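Local coordinates for protein fasciclin I (Drosophila melanogaster, PDB 1O70) that acts as a neural cell adhesion molecule, here represented by its third and fourth FAS1 domains, at residues T122-E127 and A133-A138; L77-I82 and N107-Y112; S181-Q186 and S229-H234; G163-D168 and F194-P199; K206-L209 and A214-K217. All coordinates share one frame; numbering follows the deposited sequence.

Contact 1 of 5, residues T122-E127 and A133-A138. With NAG (2-acetamido-2-deoxy-beta-D-glucopyranose), chain B.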
# COMPACT_ATOMS: atom_id res chain seq x y z
N THR A 122 -19.69 11.65 -8.29
CA THR A 122 -18.88 10.48 -8.03
C THR A 122 -17.40 10.79 -7.93
O THR A 122 -16.85 11.55 -8.73
CB THR A 122 -19.07 9.42 -9.13
OG1 THR A 122 -20.46 9.10 -9.25
CG2 THR A 122 -18.29 8.16 -8.78
N VAL A 123 -16.77 10.22 -6.91
CA VAL A 123 -15.34 10.40 -6.72
C VAL A 123 -14.74 9.01 -6.60
O VAL A 123 -15.08 8.23 -5.70
CB VAL A 123 -15.02 11.21 -5.45
CG1 VAL A 123 -13.54 11.06 -5.10
CG2 VAL A 123 -15.34 12.67 -5.70
N ILE A 124 -13.85 8.71 -7.53
CA ILE A 124 -13.19 7.41 -7.55
C ILE A 124 -11.71 7.58 -7.32
O ILE A 124 -11.04 8.36 -8.01
CB ILE A 124 -13.38 6.71 -8.89
CG1 ILE A 124 -14.88 6.63 -9.21
CG2 ILE A 124 -12.76 5.32 -8.85
CD1 ILE A 124 -15.17 6.47 -10.70
N THR A 125 -11.19 6.85 -6.34
CA THR A 125 -9.77 6.89 -6.05
C THR A 125 -9.24 5.46 -6.09
O THR A 125 -10.00 4.49 -5.96
CB THR A 125 -9.47 7.51 -4.66
OG1 THR A 125 -10.19 6.80 -3.63
CG2 THR A 125 -9.84 9.00 -4.65
N VAL A 126 -7.94 5.32 -6.31
CA VAL A 126 -7.30 4.01 -6.37
C VAL A 126 -6.05 4.03 -5.51
O VAL A 126 -5.37 5.07 -5.39
CB VAL A 126 -6.87 3.66 -7.82
CG1 VAL A 126 -5.94 4.73 -8.38
CG2 VAL A 126 -6.17 2.31 -7.85
N GLU A 127 -5.74 2.90 -4.89
CA GLU A 127 -4.56 2.79 -4.04
C GLU A 127 -3.66 1.70 -4.58
O GLU A 127 -4.07 0.55 -4.71
CB GLU A 127 -4.93 2.46 -2.59
CG GLU A 127 -3.71 2.10 -1.73
CD GLU A 127 -2.83 3.30 -1.42
OE1 GLU A 127 -1.63 3.10 -1.13
OE2 GLU A 127 -3.33 4.44 -1.43
N ALA A 133 -4.39 7.70 -5.90
CA ALA A 133 -4.69 8.60 -7.00
C ALA A 133 -6.18 8.73 -7.24
O ALA A 133 -6.97 7.82 -6.94
CB ALA A 133 -4.00 8.13 -8.29
N THR A 134 -6.57 9.87 -7.80
CA THR A 134 -7.96 10.11 -8.10
C THR A 134 -8.16 9.94 -9.59
O THR A 134 -7.30 10.31 -10.40
CB THR A 134 -8.38 11.52 -7.67
OG1 THR A 134 -8.28 11.64 -6.25
CG2 THR A 134 -9.81 11.80 -8.09
N VAL A 135 -9.29 9.36 -9.93
CA VAL A 135 -9.65 9.15 -11.33
C VAL A 135 -10.25 10.48 -11.77
O VAL A 135 -11.30 10.87 -11.28
CB VAL A 135 -10.70 8.06 -11.47
CG1 VAL A 135 -11.11 7.92 -12.93
CG2 VAL A 135 -10.15 6.73 -10.95
N ILE A 136 -9.56 11.18 -12.67
CA ILE A 136 -10.05 12.47 -13.15
C ILE A 136 -10.80 12.33 -14.46
O ILE A 136 -11.20 13.33 -15.05
CB ILE A 136 -8.90 13.46 -13.36
CG1 ILE A 136 -7.93 12.92 -14.41
CG2 ILE A 136 -8.16 13.71 -12.04
CD1 ILE A 136 -6.82 13.90 -14.75
N GLN A 137 -11.00 11.09 -14.90
CA GLN A 137 -11.72 10.82 -16.14
C GLN A 137 -11.90 9.32 -16.20
O GLN A 137 -10.93 8.56 -16.13
CB GLN A 137 -10.92 11.31 -17.34
CG GLN A 137 -11.40 10.77 -18.68
CD GLN A 137 -11.70 11.86 -19.69
OE1 GLN A 137 -11.60 11.65 -20.90
NE2 GLN A 137 -12.10 13.04 -19.19
N ALA A 138 -13.14 8.88 -16.35
CA ALA A 138 -13.40 7.45 -16.34
C ALA A 138 -14.15 6.90 -17.54
O ALA A 138 -14.55 7.62 -18.45
CB ALA A 138 -14.16 7.09 -15.06
C1 NAG B . -7.34 8.05 -1.14
C2 NAG B . -8.34 7.05 -0.56
C3 NAG B . -9.67 7.77 -0.31
C4 NAG B . -9.46 9.01 0.58
C5 NAG B . -8.34 9.89 -0.02
C6 NAG B . -7.97 11.09 0.82
C7 NAG B . -8.22 4.72 -1.16
C8 NAG B . -8.52 3.63 -2.18
N2 NAG B . -8.54 5.97 -1.49
O3 NAG B . -10.61 6.88 0.25
O4 NAG B . -10.68 9.77 0.62
O5 NAG B . -7.14 9.13 -0.22
O6 NAG B . -7.69 10.70 2.16
O7 NAG B . -7.71 4.44 -0.08

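Contact 2 of 5, residues L77-I82 and N107-Y112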
# COMPACT_ATOMS: atom_id res chain seq x y z
N LEU A 77 4.87 0.60 -14.98
CA LEU A 77 3.89 0.52 -16.06
C LEU A 77 2.96 -0.66 -15.84
O LEU A 77 1.74 -0.51 -15.93
CB LEU A 77 4.59 0.38 -17.41
CG LEU A 77 5.26 1.63 -18.03
CD1 LEU A 77 6.18 1.20 -19.14
CD2 LEU A 77 4.20 2.60 -18.55
N ASN A 78 3.52 -1.83 -15.54
CA ASN A 78 2.72 -3.03 -15.35
C ASN A 78 1.64 -2.96 -14.28
O ASN A 78 0.60 -3.60 -14.41
CB ASN A 78 3.61 -4.23 -15.05
CG ASN A 78 4.50 -4.58 -16.21
OD1 ASN A 78 4.11 -4.46 -17.37
ND2 ASN A 78 5.70 -5.04 -15.91
N MET A 79 1.86 -2.19 -13.21
CA MET A 79 0.85 -2.11 -12.17
C MET A 79 -0.31 -1.19 -12.55
O MET A 79 -1.32 -1.14 -11.86
CB MET A 79 1.47 -1.68 -10.83
CG MET A 79 2.08 -0.31 -10.80
SD MET A 79 2.65 0.16 -9.14
CE MET A 79 4.13 -0.86 -8.97
N HIS A 80 -0.16 -0.47 -13.67
CA HIS A 80 -1.23 0.41 -14.15
C HIS A 80 -2.11 -0.38 -15.11
O HIS A 80 -3.07 0.15 -15.65
CB HIS A 80 -0.67 1.61 -14.91
CG HIS A 80 -0.11 2.69 -14.03
ND1 HIS A 80 1.18 2.67 -13.55
CD2 HIS A 80 -0.65 3.85 -13.59
CE1 HIS A 80 1.41 3.77 -12.86
NE2 HIS A 80 0.32 4.51 -12.87
N ILE A 81 -1.78 -1.66 -15.31
CA ILE A 81 -2.52 -2.52 -16.24
C ILE A 81 -3.29 -3.66 -15.56
O ILE A 81 -2.73 -4.70 -15.20
CB ILE A 81 -1.58 -3.14 -17.30
CG1 ILE A 81 -0.77 -2.04 -17.99
CG2 ILE A 81 -2.40 -3.88 -18.34
CD1 ILE A 81 0.36 -2.59 -18.86
N ILE A 82 -4.60 -3.46 -15.43
CA ILE A 82 -5.50 -4.43 -14.81
C ILE A 82 -5.94 -5.56 -15.75
O ILE A 82 -6.57 -5.32 -16.78
CB ILE A 82 -6.75 -3.72 -14.29
CG1 ILE A 82 -6.35 -2.69 -13.23
CG2 ILE A 82 -7.74 -4.74 -13.74
CD1 ILE A 82 -7.36 -1.62 -12.99
N ASN A 107 2.79 -9.01 -11.11
CA ASN A 107 2.31 -10.03 -10.17
C ASN A 107 2.82 -9.85 -8.74
O ASN A 107 2.75 -10.77 -7.93
CB ASN A 107 2.60 -11.46 -10.68
CG ASN A 107 4.03 -11.66 -11.15
OD1 ASN A 107 4.98 -11.18 -10.52
ND2 ASN A 107 4.19 -12.41 -12.24
N ASN A 108 3.29 -8.65 -8.44
CA ASN A 108 3.78 -8.31 -7.11
C ASN A 108 3.06 -7.06 -6.61
O ASN A 108 3.42 -6.50 -5.58
CB ASN A 108 5.29 -8.07 -7.15
CG ASN A 108 6.08 -9.36 -7.06
OD1 ASN A 108 7.26 -9.41 -7.42
ND2 ASN A 108 5.44 -10.41 -6.57
N THR A 109 2.05 -6.62 -7.36
CA THR A 109 1.29 -5.42 -7.02
C THR A 109 -0.18 -5.53 -7.37
O THR A 109 -0.53 -5.81 -8.51
CB THR A 109 1.81 -4.21 -7.79
OG1 THR A 109 3.23 -4.14 -7.67
CG2 THR A 109 1.15 -2.94 -7.28
N PHE A 110 -1.06 -5.32 -6.40
CA PHE A 110 -2.48 -5.33 -6.72
C PHE A 110 -3.01 -3.94 -6.34
O PHE A 110 -2.31 -3.17 -5.67
CB PHE A 110 -3.21 -6.47 -6.01
CG PHE A 110 -3.22 -6.36 -4.52
CD1 PHE A 110 -4.03 -5.43 -3.88
CD2 PHE A 110 -2.44 -7.22 -3.74
CE1 PHE A 110 -4.07 -5.33 -2.49
CE2 PHE A 110 -2.46 -7.14 -2.34
CZ PHE A 110 -3.28 -6.19 -1.72
N LEU A 111 -4.21 -3.61 -6.78
CA LEU A 111 -4.80 -2.32 -6.49
C LEU A 111 -6.19 -2.54 -5.93
O LEU A 111 -6.65 -3.68 -5.84
CB LEU A 111 -4.95 -1.50 -7.77
CG LEU A 111 -3.87 -1.58 -8.83
CD1 LEU A 111 -4.30 -0.84 -10.10
CD2 LEU A 111 -2.58 -0.99 -8.26
N TYR A 112 -6.84 -1.46 -5.56
CA TYR A 112 -8.21 -1.54 -5.09
C TYR A 112 -8.73 -0.11 -5.15
O TYR A 112 -7.93 0.83 -5.14
CB TYR A 112 -8.32 -2.16 -3.68
CG TYR A 112 -7.68 -1.41 -2.56
CD1 TYR A 112 -8.38 -0.40 -1.88
CD2 TYR A 112 -6.37 -1.69 -2.18
CE1 TYR A 112 -7.80 0.30 -0.85
CE2 TYR A 112 -5.77 -1.00 -1.15
CZ TYR A 112 -6.49 0.00 -0.49
OH TYR A 112 -5.92 0.69 0.56

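Contact 3 of 5, residues S181-Q186 and S229-H234. With SO4 (sulfate ion), chain F.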
# COMPACT_ATOMS: atom_id res chain seq x y z
N SER A 181 1.32 10.09 21.96
CA SER A 181 2.70 10.12 22.45
C SER A 181 3.66 10.82 21.50
O SER A 181 4.86 10.84 21.73
CB SER A 181 3.20 8.70 22.65
OG SER A 181 3.41 8.09 21.38
N HIS A 182 3.13 11.37 20.41
CA HIS A 182 3.95 12.05 19.41
C HIS A 182 4.89 11.06 18.74
O HIS A 182 5.97 11.42 18.26
CB HIS A 182 4.72 13.20 20.06
CG HIS A 182 3.83 14.29 20.57
ND1 HIS A 182 3.50 15.39 19.80
CD2 HIS A 182 3.17 14.43 21.74
CE1 HIS A 182 2.67 16.16 20.49
NE2 HIS A 182 2.45 15.60 21.66
N PHE A 183 4.45 9.81 18.72
CA PHE A 183 5.20 8.73 18.10
C PHE A 183 5.29 9.00 16.59
O PHE A 183 6.30 8.68 15.97
CB PHE A 183 4.46 7.41 18.32
CG PHE A 183 5.05 6.25 17.57
CD1 PHE A 183 6.08 5.52 18.11
CD2 PHE A 183 4.58 5.92 16.31
CE1 PHE A 183 6.63 4.45 17.41
CE2 PHE A 183 5.12 4.85 15.60
CZ PHE A 183 6.15 4.12 16.15
N ASN A 184 4.25 9.59 16.01
CA ASN A 184 4.22 9.87 14.58
C ASN A 184 5.25 10.87 14.08
O ASN A 184 5.77 10.73 12.97
CB ASN A 184 2.84 10.38 14.14
CG ASN A 184 1.72 9.43 14.47
OD1 ASN A 184 1.94 8.24 14.63
ND2 ASN A 184 0.51 9.95 14.54
N ASP A 185 5.53 11.88 14.88
CA ASP A 185 6.47 12.93 14.51
C ASP A 185 7.68 12.42 13.75
O ASP A 185 7.99 12.88 12.65
CB ASP A 185 6.92 13.69 15.77
CG ASP A 185 5.78 14.46 16.42
OD1 ASP A 185 4.61 14.17 16.10
OD2 ASP A 185 6.05 15.34 17.26
N GLN A 186 8.35 11.44 14.33
CA GLN A 186 9.55 10.86 13.73
C GLN A 186 9.36 10.29 12.32
O GLN A 186 10.30 10.27 11.54
CB GLN A 186 10.09 9.76 14.65
CG GLN A 186 9.14 8.58 14.78
CD GLN A 186 9.71 7.49 15.63
OE1 GLN A 186 10.88 7.12 15.49
NE2 GLN A 186 8.88 6.95 16.53
N SER A 229 4.87 2.29 23.34
CA SER A 229 5.62 1.06 23.48
C SER A 229 5.10 0.01 22.50
O SER A 229 5.87 -0.75 21.91
CB SER A 229 5.50 0.56 24.92
OG SER A 229 6.15 -0.68 25.10
N ILE A 230 3.77 -0.03 22.32
CA ILE A 230 3.13 -0.99 21.41
C ILE A 230 3.52 -0.70 19.96
O ILE A 230 3.89 -1.60 19.22
CB ILE A 230 1.58 -0.93 21.51
CG1 ILE A 230 1.12 -1.24 22.94
CG2 ILE A 230 0.95 -1.93 20.55
CD1 ILE A 230 1.37 -2.68 23.38
N LEU A 231 3.43 0.57 19.57
CA LEU A 231 3.77 0.98 18.22
C LEU A 231 5.25 0.81 17.91
O LEU A 231 5.61 0.36 16.82
CB LEU A 231 3.35 2.43 18.00
CG LEU A 231 1.94 2.70 17.45
CD1 LEU A 231 1.01 1.52 17.69
CD2 LEU A 231 1.40 3.98 18.08
N GLU A 232 6.12 1.17 18.85
CA GLU A 232 7.56 1.03 18.60
C GLU A 232 7.91 -0.41 18.29
O GLU A 232 8.92 -0.68 17.66
CB GLU A 232 8.36 1.50 19.81
CG GLU A 232 8.07 2.94 20.18
CD GLU A 232 8.89 3.42 21.36
OE1 GLU A 232 9.19 2.58 22.24
OE2 GLU A 232 9.20 4.63 21.41
N ARG A 233 7.05 -1.33 18.73
CA ARG A 233 7.27 -2.74 18.47
C ARG A 233 6.99 -3.02 16.99
O ARG A 233 7.53 -3.96 16.42
CB ARG A 233 6.34 -3.56 19.35
CG ARG A 233 6.38 -5.06 19.08
CD ARG A 233 5.28 -5.78 19.85
NE ARG A 233 5.54 -5.84 21.29
CZ ARG A 233 4.67 -6.31 22.18
NH1 ARG A 233 3.49 -6.75 21.77
NH2 ARG A 233 4.96 -6.32 23.47
N HIS A 234 6.14 -2.19 16.37
CA HIS A 234 5.79 -2.36 14.97
C HIS A 234 6.71 -1.61 14.01
O HIS A 234 6.64 -1.81 12.79
CB HIS A 234 4.36 -1.89 14.71
CG HIS A 234 3.32 -2.67 15.45
ND1 HIS A 234 3.16 -2.57 16.82
CD2 HIS A 234 2.37 -3.53 15.02
CE1 HIS A 234 2.16 -3.35 17.19
NE2 HIS A 234 1.66 -3.94 16.12
S SO4 F . 8.61 -6.02 23.17
O1 SO4 F . 9.00 -5.15 22.03
O2 SO4 F . 9.83 -6.61 23.78
O3 SO4 F . 7.89 -5.22 24.18
O4 SO4 F . 7.74 -7.12 22.68
O HOH W 1 9.61 6.01 19.27

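Contact 4 of 5, residues G163-D168 and F194-P199. With NAG (2-acetamido-2-deoxy-beta-D-glucopyranose), chain B.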
# COMPACT_ATOMS: atom_id res chain seq x y z
N GLY A 163 3.10 10.81 5.98
CA GLY A 163 2.18 11.39 5.02
C GLY A 163 1.11 10.41 4.63
O GLY A 163 -0.06 10.77 4.45
N LYS A 164 1.51 9.15 4.52
CA LYS A 164 0.63 8.06 4.15
C LYS A 164 -0.35 7.78 5.28
O LYS A 164 -1.56 7.69 5.06
CB LYS A 164 1.44 6.80 3.88
CG LYS A 164 1.06 6.04 2.62
CD LYS A 164 -0.39 5.64 2.61
CE LYS A 164 -0.79 5.09 1.25
NZ LYS A 164 -0.72 6.13 0.19
N LEU A 165 0.18 7.66 6.50
CA LEU A 165 -0.65 7.39 7.67
C LEU A 165 -1.78 8.38 7.88
O LEU A 165 -2.84 8.00 8.37
CB LEU A 165 0.20 7.37 8.94
CG LEU A 165 1.06 6.14 9.26
CD1 LEU A 165 1.95 6.51 10.43
CD2 LEU A 165 0.18 4.93 9.59
N GLU A 166 -1.58 9.64 7.53
CA GLU A 166 -2.65 10.60 7.74
C GLU A 166 -3.61 10.66 6.56
O GLU A 166 -4.75 11.08 6.73
CB GLU A 166 -2.08 11.99 8.04
CG GLU A 166 -0.86 12.32 7.23
CD GLU A 166 -0.25 13.65 7.64
OE1 GLU A 166 -0.15 13.91 8.87
OE2 GLU A 166 0.15 14.42 6.74
N SER A 167 -3.17 10.21 5.39
CA SER A 167 -4.02 10.23 4.22
C SER A 167 -4.75 8.92 3.86
O SER A 167 -5.61 8.92 2.99
CB SER A 167 -3.22 10.73 3.00
OG SER A 167 -2.12 9.91 2.71
N ASP A 168 -4.42 7.82 4.54
CA ASP A 168 -5.04 6.52 4.27
C ASP A 168 -6.10 6.17 5.33
O ASP A 168 -5.77 5.85 6.47
CB ASP A 168 -3.96 5.42 4.26
CG ASP A 168 -4.44 4.13 3.60
OD1 ASP A 168 -5.60 3.72 3.81
OD2 ASP A 168 -3.63 3.50 2.89
N PHE A 194 12.12 3.70 7.45
CA PHE A 194 11.21 2.96 8.30
C PHE A 194 10.45 1.86 7.62
O PHE A 194 10.06 1.97 6.45
CB PHE A 194 10.18 3.89 8.94
CG PHE A 194 10.75 5.09 9.60
CD1 PHE A 194 11.04 6.23 8.85
CD2 PHE A 194 10.93 5.13 10.97
CE1 PHE A 194 11.49 7.39 9.46
CE2 PHE A 194 11.38 6.29 11.60
CZ PHE A 194 11.66 7.43 10.84
N THR A 195 10.23 0.78 8.36
CA THR A 195 9.44 -0.35 7.89
C THR A 195 8.38 -0.47 8.98
O THR A 195 8.61 -1.10 10.02
CB THR A 195 10.28 -1.62 7.81
OG1 THR A 195 11.29 -1.45 6.81
CG2 THR A 195 9.42 -2.80 7.44
N TYR A 196 7.23 0.15 8.74
CA TYR A 196 6.14 0.17 9.71
C TYR A 196 5.07 -0.88 9.42
O TYR A 196 4.42 -0.86 8.37
CB TYR A 196 5.51 1.58 9.72
CG TYR A 196 4.73 1.95 10.97
CD1 TYR A 196 4.03 3.16 11.03
CD2 TYR A 196 4.67 1.11 12.09
CE1 TYR A 196 3.28 3.52 12.15
CE2 TYR A 196 3.93 1.46 13.22
CZ TYR A 196 3.23 2.67 13.24
OH TYR A 196 2.46 3.00 14.34
N PHE A 197 4.90 -1.81 10.36
CA PHE A 197 3.88 -2.84 10.24
C PHE A 197 2.66 -2.22 10.87
O PHE A 197 2.51 -2.21 12.10
CB PHE A 197 4.28 -4.12 10.98
CG PHE A 197 5.50 -4.78 10.42
CD1 PHE A 197 6.76 -4.33 10.78
CD2 PHE A 197 5.39 -5.78 9.46
CE1 PHE A 197 7.91 -4.86 10.21
CE2 PHE A 197 6.53 -6.33 8.87
CZ PHE A 197 7.79 -5.87 9.24
N VAL A 198 1.78 -1.70 10.02
CA VAL A 198 0.58 -1.01 10.46
C VAL A 198 -0.71 -1.81 10.53
O VAL A 198 -1.23 -2.27 9.51
CB VAL A 198 0.28 0.19 9.55
CG1 VAL A 198 -0.97 0.88 10.02
CG2 VAL A 198 1.46 1.15 9.53
N PRO A 199 -1.26 -1.99 11.74
CA PRO A 199 -2.51 -2.75 11.83
C PRO A 199 -3.62 -1.89 11.19
O PRO A 199 -3.69 -0.68 11.42
CB PRO A 199 -2.71 -2.91 13.34
CG PRO A 199 -1.28 -2.90 13.87
CD PRO A 199 -0.66 -1.79 13.07
C1 NAG B . -7.34 8.05 -1.14
C2 NAG B . -8.34 7.05 -0.56
C3 NAG B . -9.67 7.77 -0.31
C4 NAG B . -9.46 9.01 0.58
C5 NAG B . -8.34 9.89 -0.02
C6 NAG B . -7.97 11.09 0.82
C7 NAG B . -8.22 4.72 -1.16
C8 NAG B . -8.52 3.63 -2.18
N2 NAG B . -8.54 5.97 -1.49
O3 NAG B . -10.61 6.88 0.25
O4 NAG B . -10.68 9.77 0.62
O5 NAG B . -7.14 9.13 -0.22
O6 NAG B . -7.69 10.70 2.16
O7 NAG B . -7.71 4.44 -0.08

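Contact 5 of 5, residues K206-L209 and A214-K217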
# COMPACT_ATOMS: atom_id res chain seq x y z
N LYS A 206 -11.01 -5.46 16.01
CA LYS A 206 -11.01 -6.82 16.52
C LYS A 206 -10.40 -6.83 17.92
O LYS A 206 -10.88 -7.54 18.81
CB LYS A 206 -10.20 -7.72 15.61
CG LYS A 206 -10.91 -8.03 14.31
CD LYS A 206 -10.03 -8.87 13.41
CE LYS A 206 -10.73 -9.23 12.12
NZ LYS A 206 -9.83 -10.02 11.21
N THR A 207 -9.36 -6.02 18.12
CA THR A 207 -8.70 -5.91 19.40
C THR A 207 -9.66 -5.33 20.44
O THR A 207 -9.58 -5.65 21.63
CB THR A 207 -7.46 -5.02 19.30
OG1 THR A 207 -6.53 -5.63 18.39
CG2 THR A 207 -6.80 -4.84 20.65
N GLU A 208 -10.58 -4.48 19.98
CA GLU A 208 -11.56 -3.88 20.88
C GLU A 208 -12.48 -4.98 21.42
O GLU A 208 -12.89 -4.92 22.58
CB GLU A 208 -12.39 -2.82 20.14
CG GLU A 208 -13.12 -1.84 21.06
CD GLU A 208 -14.41 -2.41 21.65
OE1 GLU A 208 -14.91 -1.85 22.66
OE2 GLU A 208 -14.94 -3.40 21.09
N LEU A 209 -12.81 -5.96 20.59
CA LEU A 209 -13.67 -7.06 21.01
C LEU A 209 -12.92 -7.98 21.97
O LEU A 209 -13.48 -8.46 22.94
CB LEU A 209 -14.15 -7.87 19.81
CG LEU A 209 -15.02 -7.12 18.80
CD1 LEU A 209 -15.23 -7.97 17.55
CD2 LEU A 209 -16.35 -6.77 19.43
N ALA A 214 -8.40 -2.59 27.50
CA ALA A 214 -7.05 -2.27 27.06
C ALA A 214 -7.13 -1.46 25.76
O ALA A 214 -6.28 -0.62 25.49
CB ALA A 214 -6.24 -3.54 26.83
N HIS A 215 -8.17 -1.72 24.97
CA HIS A 215 -8.33 -1.00 23.73
C HIS A 215 -8.69 0.46 24.02
O HIS A 215 -8.19 1.37 23.35
CB HIS A 215 -9.41 -1.65 22.87
CG HIS A 215 -9.70 -0.91 21.61
ND1 HIS A 215 -10.54 0.18 21.56
CD2 HIS A 215 -9.25 -1.09 20.34
CE1 HIS A 215 -10.60 0.64 20.33
NE2 HIS A 215 -9.83 -0.11 19.57
N LYS A 216 -9.54 0.68 25.02
CA LYS A 216 -9.92 2.04 25.37
C LYS A 216 -8.70 2.80 25.88
O LYS A 216 -8.58 4.00 25.65
CB LYS A 216 -10.99 2.04 26.46
CG LYS A 216 -11.42 3.44 26.88
CD LYS A 216 -12.16 3.44 28.20
CE LYS A 216 -12.45 4.86 28.67
NZ LYS A 216 -13.06 4.88 30.03
N LYS A 217 -7.79 2.09 26.56
CA LYS A 217 -6.58 2.69 27.10
C LYS A 217 -5.59 3.12 26.02
O LYS A 217 -4.96 4.18 26.13
CB LYS A 217 -5.86 1.73 28.06
CG LYS A 217 -6.48 1.56 29.46
CD LYS A 217 -5.54 0.70 30.33
CE LYS A 217 -6.04 0.50 31.76
NZ LYS A 217 -7.38 -0.17 31.81

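Contact 1 of 5, residues T122-E127 and A133-A138
I124 O receives the backbone N-H of V135 in an almost straight bond, 2.8 Å from V135 N. V126 and A133 are bonded both ways, V126 N lying 2.8 Å from A133 O and A133 N 2.9 Å from V126 O. Between these bonds T125 and T134 make a non-hydrogen-bonded pair: T125 CA sends a C-H toward A133 O (3.1 Å) and T125 CG2 lies 3.5 Å from T134 OG1. On the face of I124 and V126, I124 CG2 meets V135 CG2 at 3.6 Å and V126 CG1 rests against A133 CB. The segments are facing arms of an antiparallel beta hairpin, strands 123-128 and 131-141, in the mixed sheet of the third FAS1 domain. T125 OG1 sits between its backbone N and carbonyl carbon (chi1 56°), which presents it to N2 of an N-acetylglucosamine of the protein's own glycan, whose N-H it accepts at 2.8 Å. Replacing T125 by an alanine removes OG1 and CG2, and would probably leave the sugar N-H without this acceptor and T134 OG1 without its methyl neighbour. Further out, backbone bonds of T125 with N114 and T134 with D151 fix the hairpin in the sheet.

Contact 2 of 5, residues L77-I82 and N107-Y112
M79, near the C-terminal end of helix 70-79, and T109, just ahead of strand 110-116, pack obliquely in the third FAS1 domain. M79 CB lies 3.8 Å from T109 CG2, and the thioether follows the same methyl, with M79 SD 3.9 Å from T109 CG2. A bend at chi3 (74°) then turns the M79 terminal methyl toward the hydroxyl, M79 CE standing 3.6 Å from T109 OG1. On the buried side the fork of L111 spreads over the backbone carbonyl of M79: L111 CD1 is 3.5 Å from M79 O, and L111 CD2 3.8 Å from it. The loosest touch is I82 CG1 to L111 CD1, at 4.2 Å. L111 also touches L51 of strand 48-53. Toward solvent the contact thins out at the partly exposed T109, which follows the exposed N107 and N108. No hydrogen bond joins the two segments, and T109 OG1 has a weak one to N106, implying an association by van der Waals packing of methyls, methylenes and sulfur, with the L111 methyls against a carbonyl oxygen.

Contact 3 of 5, residues S181-Q186 and S229-H234
Q186 NE2 in residues 181-186 and E232 OE2 in residues 229-234 share one water: Q186 NE2 donates to it at 3.0 Å, and it donates a hydrogen bond to E232 OE2 at 2.6 Å. Q186 NE2 also donates to F183 O at 3.2 Å, in the carbonyl plane on a lone pair. In the fourth FAS1 domain, residues 181-186 pack as a loop against the C-terminal turns of helix 224-232. With CG anti to the backbone N (chi1 173°), F183 reaches across so that L231 CB stands over one face of its ring, 3.7 Å from the centroid, a CH-pi contact. E232 CG comes in at the ring edge, 3.5 Å from F183 CE1, while Q186 NE2 lies over the opposite face. I230 O takes H234 ND1 (2.7 Å) and R233 N from opposite faces of its plane; the ND1 bond, with H234 NE2 bonded to L307 N, fixes the imidazole. R233, in a salt bridge with D312, also donates nearly straight from NH2 to O3 of a sulfate, probably from the crystallisation liquor.

Contact 4 of 5, residues G163-D168 and F194-P199
L165 makes the apolar contacts, one with each of its methyls. L165 CD1 comes to the edge of the Y196 ring, close to the ring plane and 3.7 Å from Y196 CE1, the two side chains crossing at about a right angle. L165 CD2 meets V198 CG2 at 4.0 Å. Y196 and V198 stand two apart on the strand and share a face; V198 CG2 sits 3.6 Å above the plane of the Y196 ring, toward its rim. V198 CG1 lies anti to the backbone N (chi1 180°), a setting that leaves CG2 to make both of these contacts. Helix 161-167 is thereby laid against strand 193-199, an inner strand of the fourth FAS1 domain's mixed sheet, with T174 of helix 172-177 touching the same Y196 and V198.

No hydrogen bond joins the two segments; the helix makes its polar contacts with other partners. S167 OG donates to G163 O one turn back, at 2.8 Å, tilted 23° from the carbonyl plane. S167 O accepts from O6 of the N-acetylglucosamine at 2.9 Å; this sugar is also held by T125 of the third domain, making it a link between the domains. D168 OD1 accepts from M170 N, and K164 NZ donates to G130 O. Of the charge pairs, D168 OD2 forms a salt bridge with R290, and K164 NZ a long, weak one with E127.

Contact 5 of 5, residues K206-L209 and A214-K217
E208 lies over one face of the H215 ring, and the side-chain torsions of both residues set up the meeting. H215 holds CG anti to its own backbone N (chi1 176°), which carries the imidazole across to the preceding helix. E208 also starts out with CG anti to N but folds at chi2 (-80°). The ring is therefore met by the two methylenes and not by the acid: E208 CB is 3.6 Å from H215 CD2, and E208 CG is 3.3 Å from H215 ND1. Measured to the ring centroid, E208 CG is 3.5 Å away, a CH-pi contact over the face, offset toward the rim. The two short helices concerned, 201-210 and 212-218, follow each other almost without a break on the flank of the fourth FAS1 domain, and the contact spans their junction. Beyond the bend the carboxylate stands nearly upright to the imidazole, their planes 81° apart, and makes no contact with the ring nitrogen. T207 adds a looser touch, T207 CB to H215 CD2 at 4.4 Å, while T207 OG1 is bonded back to G203 O. With an alanine in place of H215, the methylenes of E208 would probably lose the surface they lie on and the E208 side chain would be freer to turn. The imidazole also meets the ring of F219, the two planes inclined.

Overall arrangement
Contacts 1 and 2 belong to the third FAS1 domain, contacts 3, 4 and 5 to the fourth. Contacts 1 to 4 are buried; contact 5, about 25 Å from the chain centre, is only partly so. Contact 1 alone is built on strand-to-strand backbone bonds, and it meets contact 2 where strands 110-116 and 123-128 run side by side. Contacts 3 and 4 also touch, by a probable hydrogen bond between H234 O and F197 N and by packing of the Y196 hydroxyl on F183 and L231; both are apolar across the segments, contact 3 adding a water bridge. Contacts 1 and 4 approach across the domain boundary, through one sugar and the long, weak E127-K164 ion pair. Contact 5 joins helices by CH-pi packing.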